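Local coordinates for core protein VP4 (Bluetongue virus, PDB 2JHP) that caps viral RNA as a multifunctional enzyme and is one of the five proteins that form the inner capsid of the virus, at residues Ala120-Ala125 with Asp408-Thr413; Met128-His133 with Ser402-Ala407; Asn396-Glu401 with Pro422-Val427. All blocks are in the same frame, centred on the assembly; numbering follows the deposited sequence.

Interaction 1 of 3, residues Ala120-Ala125 with Asp408-Thr413; sequences ALRNYA and DLFYLT. With SAH (S-adenosyl-L-homocysteine), chain B; GUN (guanine), chain E.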
loop_
_atom_site.group_PDB
_atom_site.type_symbol
_atom_site.label_atom_id
_atom_site.label_comp_id
_atom_site.label_asym_id
_atom_site.label_seq_id
_atom_site.Cartn_x
_atom_site.Cartn_y
_atom_site.Cartn_z
ATOM N N ALA A 120 7.249 -3.139 1.258
ATOM C CA ALA A 120 8.128 -3.476 2.345
ATOM C C ALA A 120 7.483 -3.060 3.665
ATOM O O ALA A 120 7.461 -3.834 4.611
ATOM C CB ALA A 120 9.464 -2.827 2.151
ATOM N N LEU A 121 6.917 -1.861 3.711
ATOM C CA LEU A 121 6.188 -1.407 4.886
ATOM C C LEU A 121 4.928 -2.220 5.150
ATOM O O LEU A 121 4.553 -2.416 6.297
ATOM C CB LEU A 121 5.818 0.070 4.762
ATOM C CG LEU A 121 6.943 1.101 4.694
ATOM C CD1 LEU A 121 6.362 2.518 4.863
ATOM C CD2 LEU A 121 8.026 0.840 5.732
ATOM N N ARG A 122 4.264 -2.680 4.096
ATOM C CA ARG A 122 3.016 -3.394 4.272
ATOM C C ARG A 122 3.261 -4.816 4.753
ATOM O O ARG A 122 2.457 -5.359 5.517
ATOM C CB ARG A 122 2.193 -3.404 2.992
ATOM C CG ARG A 122 0.687 -3.543 3.252
ATOM C CD ARG A 122 -0.164 -3.504 1.984
ATOM N NE ARG A 122 0.021 -2.248 1.268
ATOM C CZ ARG A 122 0.836 -2.106 0.234
ATOM N NH1 ARG A 122 1.518 -3.155 -0.196
ATOM N NH2 ARG A 122 0.967 -0.923 -0.354
ATOM N N ASN A 123 4.367 -5.418 4.317
ATOM C CA ASN A 123 4.692 -6.768 4.745
ATOM C C ASN A 123 5.017 -6.807 6.208
ATOM O O ASN A 123 4.538 -7.666 6.892
ATOM C CB ASN A 123 5.780 -7.394 3.875
ATOM C CG ASN A 123 5.309 -7.634 2.429
ATOM O OD1 ASN A 123 4.123 -7.482 2.095
ATOM N ND2 ASN A 123 6.247 -8.003 1.567
ATOM N N TYR A 124 5.767 -5.829 6.695
ATOM C CA TYR A 124 6.004 -5.693 8.134
ATOM C C TYR A 124 4.661 -5.609 8.872
ATOM O O TYR A 124 4.473 -6.250 9.927
ATOM C CB TYR A 124 6.880 -4.466 8.439
ATOM C CG TYR A 124 6.868 -4.025 9.897
ATOM C CD1 TYR A 124 7.692 -4.642 10.845
ATOM C CD2 TYR A 124 6.030 -2.985 10.330
ATOM C CE1 TYR A 124 7.687 -4.238 12.179
ATOM C CE2 TYR A 124 6.014 -2.572 11.672
ATOM C CZ TYR A 124 6.845 -3.206 12.592
ATOM O OH TYR A 124 6.828 -2.812 13.923
ATOM N N ALA A 125 3.738 -4.835 8.292
ATOM C CA ALA A 125 2.417 -4.606 8.876
ATOM C C ALA A 125 1.534 -5.855 8.909
ATOM O O ALA A 125 0.714 -5.996 9.819
ATOM C CB ALA A 125 1.691 -3.453 8.177
ATOM N N ASP A 408 -1.806 1.758 9.433
ATOM C CA ASP A 408 -2.420 2.963 8.855
ATOM C C ASP A 408 -1.602 3.549 7.692
ATOM O O ASP A 408 -1.074 4.663 7.754
ATOM C CB ASP A 408 -2.681 3.976 9.967
ATOM C CG ASP A 408 -3.756 3.498 10.935
ATOM O OD1 ASP A 408 -4.950 3.766 10.664
ATOM O OD2 ASP A 408 -3.405 2.859 11.961
ATOM N N LEU A 409 -1.505 2.756 6.634
ATOM C CA LEU A 409 -0.543 3.003 5.582
ATOM C C LEU A 409 -1.137 3.829 4.424
ATOM O O LEU A 409 -2.189 3.497 3.886
ATOM C CB LEU A 409 0.034 1.668 5.093
ATOM C CG LEU A 409 0.828 0.822 6.093
ATOM C CD1 LEU A 409 1.022 -0.589 5.622
ATOM C CD2 LEU A 409 2.163 1.471 6.373
ATOM N N PHE A 410 -0.457 4.927 4.103
ATOM C CA PHE A 410 -0.677 5.715 2.904
ATOM C C PHE A 410 -2.109 6.212 2.731
ATOM O O PHE A 410 -2.749 5.919 1.726
ATOM C CB PHE A 410 -0.234 4.953 1.628
ATOM C CG PHE A 410 1.148 4.391 1.695
ATOM C CD1 PHE A 410 1.340 3.031 1.853
ATOM C CD2 PHE A 410 2.255 5.220 1.588
ATOM C CE1 PHE A 410 2.611 2.500 1.915
ATOM C CE2 PHE A 410 3.543 4.696 1.638
ATOM C CZ PHE A 410 3.721 3.334 1.807
ATOM N N TYR A 411 -2.605 6.962 3.706
ATOM C CA TYR A 411 -3.943 7.512 3.602
ATOM C C TYR A 411 -4.134 8.758 4.457
ATOM O O TYR A 411 -4.823 9.696 4.050
ATOM C CB TYR A 411 -5.010 6.436 3.904
ATOM C CG TYR A 411 -5.376 6.231 5.364
ATOM C CD1 TYR A 411 -6.354 7.021 5.971
ATOM C CD2 TYR A 411 -4.770 5.225 6.125
ATOM C CE1 TYR A 411 -6.713 6.827 7.310
ATOM C CE2 TYR A 411 -5.116 5.017 7.473
ATOM C CZ TYR A 411 -6.090 5.814 8.057
ATOM O OH TYR A 411 -6.436 5.644 9.381
ATOM N N LEU A 412 -3.525 8.763 5.638
ATOM C CA LEU A 412 -3.679 9.874 6.590
ATOM C C LEU A 412 -3.720 11.271 5.954
ATOM O O LEU A 412 -4.665 12.021 6.170
ATOM C CB LEU A 412 -2.584 9.810 7.648
ATOM C CG LEU A 412 -2.856 9.140 9.009
ATOM C CD1 LEU A 412 -4.246 8.564 9.162
ATOM C CD2 LEU A 412 -1.811 8.100 9.329
ATOM N N THR A 413 -2.708 11.590 5.149
ATOM C CA THR A 413 -2.489 12.917 4.630
ATOM C C THR A 413 -3.045 13.075 3.233
ATOM O O THR A 413 -2.643 13.989 2.493
ATOM C CB THR A 413 -1.007 13.227 4.590
ATOM O OG1 THR A 413 -0.297 12.085 4.105
ATOM C CG2 THR A 413 -0.497 13.594 5.988
HETATM N N SAH B . -3.493 1.816 2.521
HETATM C CA SAH B . -3.225 1.287 1.147
HETATM C CB SAH B . -3.764 2.153 0.003
HETATM C CG SAH B . -3.962 3.644 0.203
HETATM S SD SAH B . -4.921 4.344 -1.168
HETATM C C SAH B . -1.762 0.943 0.922
HETATM O O SAH B . -1.112 0.372 1.801
HETATM O OXT SAH B . -1.206 1.194 -0.147
HETATM C "C5'" SAH B . -5.746 5.478 -0.015
HETATM C "C4'" SAH B . -7.163 5.050 0.327
HETATM O "O4'" SAH B . -7.499 5.437 1.645
HETATM C "C3'" SAH B . -8.202 5.671 -0.602
HETATM O "O3'" SAH B . -9.133 4.647 -0.913
HETATM C "C2'" SAH B . -8.888 6.728 0.251
HETATM O "O2'" SAH B . -10.246 6.887 -0.058
HETATM C "C1'" SAH B . -8.735 6.143 1.654
HETATM N N9 SAH B . -8.802 7.167 2.722
HETATM C C8 SAH B . -8.303 8.448 2.687
HETATM N N7 SAH B . -8.583 9.055 3.869
HETATM C C5 SAH B . -9.253 8.183 4.659
HETATM C C6 SAH B . -9.769 8.272 5.955
HETATM N N6 SAH B . -9.634 9.396 6.656
HETATM N N1 SAH B . -10.412 7.186 6.520
HETATM C C2 SAH B . -10.544 6.011 5.800
HETATM N N3 SAH B . -10.035 5.918 4.517
HETATM C C4 SAH B . -9.399 6.986 3.950
HETATM N N9 GUN E . 1.930 1.084 -2.922
HETATM C C8 GUN E . 0.638 1.322 -3.144
HETATM N N7 GUN E . 0.410 2.634 -3.043
HETATM C C5 GUN E . 1.562 3.241 -2.760
HETATM C C6 GUN E . 1.922 4.574 -2.548
HETATM O O6 GUN E . 1.083 5.470 -2.610
HETATM N N1 GUN E . 3.258 4.885 -2.263
HETATM C C2 GUN E . 4.190 3.837 -2.196
HETATM N N2 GUN E . 5.457 4.092 -1.931
HETATM N N3 GUN E . 3.806 2.566 -2.405
HETATM C C4 GUN E . 2.532 2.249 -2.683
#

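Interaction 2 of 3, residues Met128-His133 with Ser402-Ala407; sequences MAIEFH and SDEPRA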
loop_
_atom_site.group_PDB
_atom_site.type_symbol
_atom_site.label_atom_id
_atom_site.label_comp_id
_atom_site.label_asym_id
_atom_site.label_seq_id
_atom_site.Cartn_x
_atom_site.Cartn_y
_atom_site.Cartn_z
ATOM N N MET A 128 2.672 -7.768 11.900
ATOM C CA MET A 128 2.448 -7.151 13.201
ATOM C C MET A 128 1.021 -6.660 13.476
ATOM O O MET A 128 0.731 -6.239 14.592
ATOM C CB MET A 128 3.447 -6.014 13.436
ATOM C CG MET A 128 4.910 -6.396 13.278
ATOM S SD MET A 128 5.489 -7.525 14.547
ATOM C CE MET A 128 7.215 -7.658 14.113
ATOM N N ALA A 129 0.123 -6.714 12.496
ATOM C CA ALA A 129 -1.217 -6.142 12.711
ATOM C C ALA A 129 -2.392 -7.022 12.289
ATOM O O ALA A 129 -2.255 -7.906 11.443
ATOM C CB ALA A 129 -1.327 -4.738 12.077
ATOM N N ILE A 130 -3.541 -6.776 12.913
ATOM C CA ILE A 130 -4.802 -7.383 12.505
ATOM C C ILE A 130 -5.581 -6.391 11.633
ATOM O O ILE A 130 -6.040 -6.754 10.560
ATOM C CB ILE A 130 -5.650 -7.906 13.730
ATOM C CG1 ILE A 130 -5.187 -9.302 14.182
ATOM C CG2 ILE A 130 -7.129 -7.991 13.399
ATOM C CD1 ILE A 130 -3.869 -9.311 14.893
ATOM N N GLU A 131 -5.704 -5.143 12.086
ATOM C CA GLU A 131 -6.514 -4.131 11.398
ATOM C C GLU A 131 -5.722 -3.303 10.368
ATOM O O GLU A 131 -4.595 -2.862 10.650
ATOM C CB GLU A 131 -7.152 -3.177 12.409
ATOM C CG GLU A 131 -8.093 -3.813 13.412
ATOM C CD GLU A 131 -9.026 -2.804 14.060
ATOM O OE1 GLU A 131 -8.813 -1.589 13.884
ATOM O OE2 GLU A 131 -9.981 -3.221 14.741
ATOM N N PHE A 132 -6.321 -3.096 9.188
ATOM C CA PHE A 132 -5.746 -2.244 8.138
ATOM C C PHE A 132 -6.724 -1.170 7.701
ATOM O O PHE A 132 -7.839 -1.471 7.279
ATOM C CB PHE A 132 -5.300 -3.064 6.945
ATOM C CG PHE A 132 -4.111 -3.889 7.226
ATOM C CD1 PHE A 132 -4.216 -5.038 8.014
ATOM C CD2 PHE A 132 -2.863 -3.521 6.728
ATOM C CE1 PHE A 132 -3.096 -5.812 8.291
ATOM C CE2 PHE A 132 -1.732 -4.286 7.002
ATOM C CZ PHE A 132 -1.850 -5.432 7.786
ATOM N N HIS A 133 -6.306 0.088 7.822
ATOM C CA HIS A 133 -7.159 1.208 7.440
ATOM C C HIS A 133 -6.696 1.908 6.160
ATOM O O HIS A 133 -5.546 1.768 5.743
ATOM C CB HIS A 133 -7.327 2.165 8.616
ATOM C CG HIS A 133 -7.990 1.530 9.801
ATOM N ND1 HIS A 133 -9.350 1.592 10.017
ATOM C CD2 HIS A 133 -7.484 0.785 10.812
ATOM C CE1 HIS A 133 -9.652 0.927 11.117
ATOM N NE2 HIS A 133 -8.538 0.427 11.620
ATOM N N SER A 402 -10.209 0.968 17.925
ATOM C CA SER A 402 -9.928 -0.452 17.729
ATOM C C SER A 402 -9.498 -1.190 18.984
ATOM O O SER A 402 -8.973 -0.598 19.921
ATOM C CB SER A 402 -8.883 -0.648 16.631
ATOM O OG SER A 402 -7.927 0.386 16.617
ATOM N N ASP A 403 -9.734 -2.496 18.985
ATOM C CA ASP A 403 -9.336 -3.372 20.081
ATOM C C ASP A 403 -8.084 -4.159 19.717
ATOM O O ASP A 403 -7.379 -4.668 20.595
ATOM C CB ASP A 403 -10.465 -4.356 20.404
ATOM C CG ASP A 403 -11.600 -3.714 21.187
ATOM O OD1 ASP A 403 -11.331 -2.784 21.989
ATOM O OD2 ASP A 403 -12.761 -4.162 21.015
ATOM N N GLU A 404 -7.829 -4.253 18.413
ATOM C CA GLU A 404 -6.750 -5.062 17.856
ATOM C C GLU A 404 -5.628 -4.153 17.361
ATOM O O GLU A 404 -5.888 -2.990 17.027
ATOM C CB GLU A 404 -7.289 -5.908 16.698
ATOM C CG GLU A 404 -8.542 -6.723 17.029
ATOM C CD GLU A 404 -8.242 -7.985 17.824
ATOM O OE1 GLU A 404 -7.073 -8.426 17.832
ATOM O OE2 GLU A 404 -9.181 -8.544 18.435
ATOM N N PRO A 405 -4.374 -4.659 17.337
ATOM C CA PRO A 405 -3.304 -3.852 16.733
ATOM C C PRO A 405 -3.599 -3.498 15.264
ATOM O O PRO A 405 -4.050 -4.348 14.507
ATOM C CB PRO A 405 -2.048 -4.728 16.874
ATOM C CG PRO A 405 -2.516 -6.066 17.264
ATOM C CD PRO A 405 -3.869 -5.935 17.880
ATOM N N ARG A 406 -3.338 -2.245 14.897
ATOM C CA ARG A 406 -3.754 -1.667 13.626
ATOM C C ARG A 406 -2.588 -1.120 12.805
ATOM O O ARG A 406 -1.549 -0.794 13.349
ATOM C CB ARG A 406 -4.772 -0.557 13.877
ATOM C CG ARG A 406 -4.245 0.574 14.747
ATOM C CD ARG A 406 -5.276 1.693 14.955
ATOM N NE ARG A 406 -5.541 2.467 13.735
ATOM C CZ ARG A 406 -6.619 3.225 13.552
ATOM N NH1 ARG A 406 -7.562 3.313 14.492
ATOM N NH2 ARG A 406 -6.762 3.901 12.424
ATOM N N ALA A 407 -2.785 -1.022 11.493
ATOM C CA ALA A 407 -1.842 -0.392 10.568
ATOM C C ALA A 407 -2.549 0.714 9.790
ATOM O O ALA A 407 -3.746 0.619 9.504
ATOM C CB ALA A 407 -1.263 -1.421 9.601
#

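Interaction 3 of 3, residues Asn396-Glu401 with Pro422-Val427; sequences NGLLHE and PSIYEV. With SAH (S-adenosyl-L-homocysteine), chain B.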
loop_
_atom_site.group_PDB
_atom_site.type_symbol
_atom_site.label_atom_id
_atom_site.label_comp_id
_atom_site.label_asym_id
_atom_site.label_seq_id
_atom_site.Cartn_x
_atom_site.Cartn_y
_atom_site.Cartn_z
ATOM N N ASN A 396 -14.097 4.950 8.624
ATOM C CA ASN A 396 -13.129 6.044 8.639
ATOM C C ASN A 396 -12.066 5.820 9.713
ATOM O O ASN A 396 -12.349 5.870 10.917
ATOM C CB ASN A 396 -13.820 7.403 8.831
ATOM C CG ASN A 396 -12.871 8.597 8.624
ATOM O OD1 ASN A 396 -11.654 8.509 8.861
ATOM N ND2 ASN A 396 -13.433 9.727 8.186
ATOM N N GLY A 397 -10.836 5.611 9.255
ATOM C CA GLY A 397 -9.708 5.291 10.108
ATOM C C GLY A 397 -9.555 6.208 11.297
ATOM O O GLY A 397 -9.276 5.739 12.405
ATOM N N LEU A 398 -9.754 7.509 11.069
ATOM C CA LEU A 398 -9.570 8.523 12.110
ATOM C C LEU A 398 -10.625 8.405 13.192
ATOM O O LEU A 398 -10.384 8.784 14.333
ATOM C CB LEU A 398 -9.609 9.931 11.521
ATOM C CG LEU A 398 -8.680 10.263 10.354
ATOM C CD1 LEU A 398 -9.198 11.482 9.606
ATOM C CD2 LEU A 398 -7.254 10.469 10.825
ATOM N N LEU A 399 -11.791 7.870 12.841
ATOM C CA LEU A 399 -12.916 7.814 13.777
ATOM C C LEU A 399 -13.120 6.432 14.379
ATOM O O LEU A 399 -13.941 6.255 15.273
ATOM C CB LEU A 399 -14.203 8.281 13.088
ATOM C CG LEU A 399 -14.209 9.682 12.464
ATOM C CD1 LEU A 399 -15.325 9.796 11.426
ATOM C CD2 LEU A 399 -14.334 10.748 13.550
ATOM N N HIS A 400 -12.370 5.454 13.890
ATOM C CA HIS A 400 -12.514 4.087 14.352
ATOM C C HIS A 400 -11.661 3.841 15.596
ATOM O O HIS A 400 -10.443 4.055 15.580
ATOM C CB HIS A 400 -12.138 3.124 13.225
ATOM C CG HIS A 400 -12.271 1.680 13.587
ATOM N ND1 HIS A 400 -11.204 0.919 14.012
ATOM C CD2 HIS A 400 -13.345 0.856 13.584
ATOM C CE1 HIS A 400 -11.617 -0.311 14.263
ATOM N NE2 HIS A 400 -12.912 -0.376 14.009
ATOM N N GLU A 401 -12.308 3.415 16.679
ATOM C CA GLU A 401 -11.590 2.974 17.873
ATOM C C GLU A 401 -11.444 1.452 17.828
ATOM O O GLU A 401 -12.431 0.736 17.701
ATOM C CB GLU A 401 -12.297 3.430 19.157
ATOM C CG GLU A 401 -11.398 3.385 20.401
ATOM C CD GLU A 401 -11.889 4.269 21.544
ATOM O OE1 GLU A 401 -12.339 5.407 21.278
ATOM O OE2 GLU A 401 -11.809 3.829 22.713
ATOM N N PRO A 422 -4.933 16.850 14.575
ATOM C CA PRO A 422 -5.083 16.227 15.886
ATOM C C PRO A 422 -5.379 14.736 15.790
ATOM O O PRO A 422 -4.685 13.933 16.420
ATOM C CB PRO A 422 -6.277 16.967 16.502
ATOM C CG PRO A 422 -6.243 18.332 15.858
ATOM C CD PRO A 422 -5.730 18.088 14.452
ATOM N N SER A 423 -6.378 14.365 14.990
ATOM C CA SER A 423 -6.830 12.978 14.950
ATOM C C SER A 423 -5.863 12.135 14.133
ATOM O O SER A 423 -5.806 10.912 14.302
ATOM C CB SER A 423 -8.266 12.872 14.413
ATOM O OG SER A 423 -8.323 13.249 13.046
ATOM N N ILE A 424 -5.110 12.799 13.249
ATOM C CA ILE A 424 -4.031 12.164 12.493
ATOM C C ILE A 424 -2.924 11.772 13.462
ATOM O O ILE A 424 -2.514 10.622 13.495
ATOM C CB ILE A 424 -3.488 13.077 11.335
ATOM C CG1 ILE A 424 -4.524 13.189 10.202
ATOM C CG2 ILE A 424 -2.125 12.577 10.808
ATOM C CD1 ILE A 424 -4.158 14.164 9.093
ATOM N N TYR A 425 -2.469 12.724 14.269
ATOM C CA TYR A 425 -1.438 12.451 15.270
ATOM C C TYR A 425 -1.907 11.428 16.307
ATOM O O TYR A 425 -1.122 10.613 16.781
ATOM C CB TYR A 425 -0.946 13.753 15.925
ATOM C CG TYR A 425 -0.125 14.613 14.986
ATOM C CD1 TYR A 425 -0.572 15.877 14.576
ATOM C CD2 TYR A 425 1.092 14.152 14.484
ATOM C CE1 TYR A 425 0.188 16.661 13.683
ATOM C CE2 TYR A 425 1.849 14.931 13.583
ATOM C CZ TYR A 425 1.398 16.172 13.201
ATOM O OH TYR A 425 2.177 16.881 12.338
ATOM N N GLU A 426 -3.199 11.459 16.621
ATOM C CA GLU A 426 -3.816 10.482 17.513
ATOM C C GLU A 426 -3.690 9.065 16.944
ATOM O O GLU A 426 -3.477 8.114 17.690
ATOM C CB GLU A 426 -5.284 10.839 17.770
ATOM C CG GLU A 426 -5.855 10.325 19.085
ATOM C CD GLU A 426 -5.889 11.386 20.187
ATOM O OE1 GLU A 426 -6.314 12.531 19.894
ATOM O OE2 GLU A 426 -5.515 11.078 21.351
ATOM N N VAL A 427 -3.803 8.923 15.625
ATOM C CA VAL A 427 -3.532 7.636 14.976
ATOM C C VAL A 427 -2.050 7.232 15.074
ATOM O O VAL A 427 -1.730 6.108 15.468
ATOM C CB VAL A 427 -3.988 7.622 13.503
ATOM C CG1 VAL A 427 -3.487 6.375 12.800
ATOM C CG2 VAL A 427 -5.491 7.703 13.418
HETATM N N SAH B . -3.493 1.816 2.521
HETATM C CA SAH B . -3.225 1.287 1.147
HETATM C CB SAH B . -3.764 2.153 0.003
HETATM C CG SAH B . -3.962 3.644 0.203
HETATM S SD SAH B . -4.921 4.344 -1.168
HETATM C C SAH B . -1.762 0.943 0.922
HETATM O O SAH B . -1.112 0.372 1.801
HETATM O OXT SAH B . -1.206 1.194 -0.147
HETATM C "C5'" SAH B . -5.746 5.478 -0.015
HETATM C "C4'" SAH B . -7.163 5.050 0.327
HETATM O "O4'" SAH B . -7.499 5.437 1.645
HETATM C "C3'" SAH B . -8.202 5.671 -0.602
HETATM O "O3'" SAH B . -9.133 4.647 -0.913
HETATM C "C2'" SAH B . -8.888 6.728 0.251
HETATM O "O2'" SAH B . -10.246 6.887 -0.058
HETATM C "C1'" SAH B . -8.735 6.143 1.654
HETATM N N9 SAH B . -8.802 7.167 2.722
HETATM C C8 SAH B . -8.303 8.448 2.687
HETATM N N7 SAH B . -8.583 9.055 3.869
HETATM C C5 SAH B . -9.253 8.183 4.659
HETATM C C6 SAH B . -9.769 8.272 5.955
HETATM N N6 SAH B . -9.634 9.396 6.656
HETATM N N1 SAH B . -10.412 7.186 6.520
HETATM C C2 SAH B . -10.544 6.011 5.800
HETATM N N3 SAH B . -10.035 5.918 4.517
HETATM C C4 SAH B . -9.399 6.986 3.950
#

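Interaction 1 of 3, residues Ala120-Ala125 with Asp408-Thr413
Arg122, on the helical turn 120-125, lies nearest to Leu409 of the irregular segment 408-413, their CA atoms 7.4 Å apart, and the Leu409 side chain bridges the gap to reach the helix backbone itself. Leu409 CD1 does most of the touching: it sits 3.7 Å from Arg122 CA and 3.9 Å from Ala125 CB. The Arg122 and Leu409 side chains cross at a slant, with CG of the arginine also near CD1. The preceding residue, Leu121, crosses Phe410 at about a right angle, its CD1 meeting CZ at 4.1 Å. CG of Arg122 is anti to the backbone N (chi1 -154°), and a bend at chi3 brings NE to the carboxylate of S-adenosyl-L-homocysteine (SAH). NE donates to SAH O at 2.9 Å, while NH2 donates to SAH OXT at 3.0 Å and more weakly to SAH O. Arg122 NH1 has a second charged partner in Asp119. The SAH amino group is hydrogen-bonded to Leu409 O, so both the carboxylate and the amino group of the ligand are held here. Phe410 presents one ring face to guanine, whose N1 lies 3.9 Å from CE2. Cofactor and guanine pockets, consistent with a cap 2'-O-methyltransferase, thus share Arg122 and Phe410. Helix 470-480 packs against Leu121, and strand 433-437 supports Leu121, Ala125 and Leu409 through Thr435 and Ile433.

Interaction 2 of 3, residues Met128-His133 with Ser402-Ala407
CG of Arg406 stands between its own backbone N and carbonyl carbon (chi1 59°), and a bend at chi3 farther along carries the guanidinium to the imidazole of His133, whose CG is anti to its carbonyl carbon (chi1 -62°); the two side chains meet at about a right angle. The guanidinium lies flat on the imidazole, planes 22° apart and centres 4.1 Å apart, with Arg406 NH2 offset toward the ring rim. Its charge is paired with Asp408. In its own plane the ring donates from NE2 to Glu131 OE1 at 3.0 Å, reaching the carboxylate on its anti side and well out of the carboxylate plane; this would probably polarise the imidazole and fix its rotation.

The backbones run as parallel neighbours, Glu131 paired with Arg406 and Phe132 with Ala407, at the centre of a mixed sheet with the 3-2-1-4-5-7-6 strand order of a Rossmann-like methyltransferase. Pro405 O accepts from both Ile130 N at 2.9 Å and Glu131 N at 3.0 Å. Farther along, Ala407 N donates to Glu131 O at 2.7 Å, and His133 N donates to Ala407 O at 3.1 Å. Glu131 and Arg406 turn to one face of the sheet, their CB atoms 3.8 Å apart. To the other face turn Phe132 and Ala407, whose CB sits over the phenyl ring in a CH-pi contact, 4.2 Å from the ring centroid. Ala125 of helix 114-128 touches both of them.

Interaction 3 of 3, residues Asn396-Glu401 with Pro422-Val427
Segment 396-401 meets Ser423, Ile424 and Val427 of helix 421-430 almost entirely through Leu398, with Asn396 and Gly397 leading up to it. Asn396 comes first: its CG is anti to the backbone N (chi1 -171°), and its OD1 accepts from Leu398 N at 3.1 Å, closing an Asx turn. The same oxygen accepts from the adenine amino nitrogen, SAH N6, also at 3.1 Å, so two donors hold the carboxamide. Next, Gly397 N donates to SAH N1 at 3.2 Å, and its carbonyl oxygen, which lies loosely beside Val427 CG2, accepts from Arg406 NH2. Asn396 and Gly397 together read the adenine edge that carries N1 and N6, a recognition of the base by side-chain oxygen and backbone N-H in the cofactor pocket of this Rossmann-like domain. Of the two methyl groups of Leu398, CD1 lies 3.6 Å from SAH N6 and also near Ser423, while CD2 makes the main contacts with the helix. There CD2 meets Ser423 OG at 3.7 Å, Ile424 CG1 at 3.9 Å and Val427 CG2 at 4.2 Å. The serine hydroxyl has its polar partner in Leu420 O one turn back, so toward Leu398 it offers only van der Waals contact. Leu412 also packs on Leu398 and on Ile424. Leu399 N donates to Asn396 O at 2.8 Å, keeping the chain turning, and the following His400 ring meets those of His133 and Tyr151 at a slant.

In the fold
From the N terminus, helix 114-128 supplies the first segment of interaction 1 and runs on through a short loop into strand 131-132, which supplies that of interaction 2. Some 270 residues, including a second mixed sheet of seven strands, intervene before the chain comes back through strand 393-394 into 396-401 and strand 406-408. Interaction 2 closes this long excursion by placing the strands side by side; interaction 1 closes a slightly larger loop around it. Interaction 3 closes a loop of only 20 residues, from 396-401 to helix 421-430, and crosses both. Arg406 ties the sheet to loop 396-401 and helix 421-430, while SAH touches segments of all three, through His133 in interaction 2.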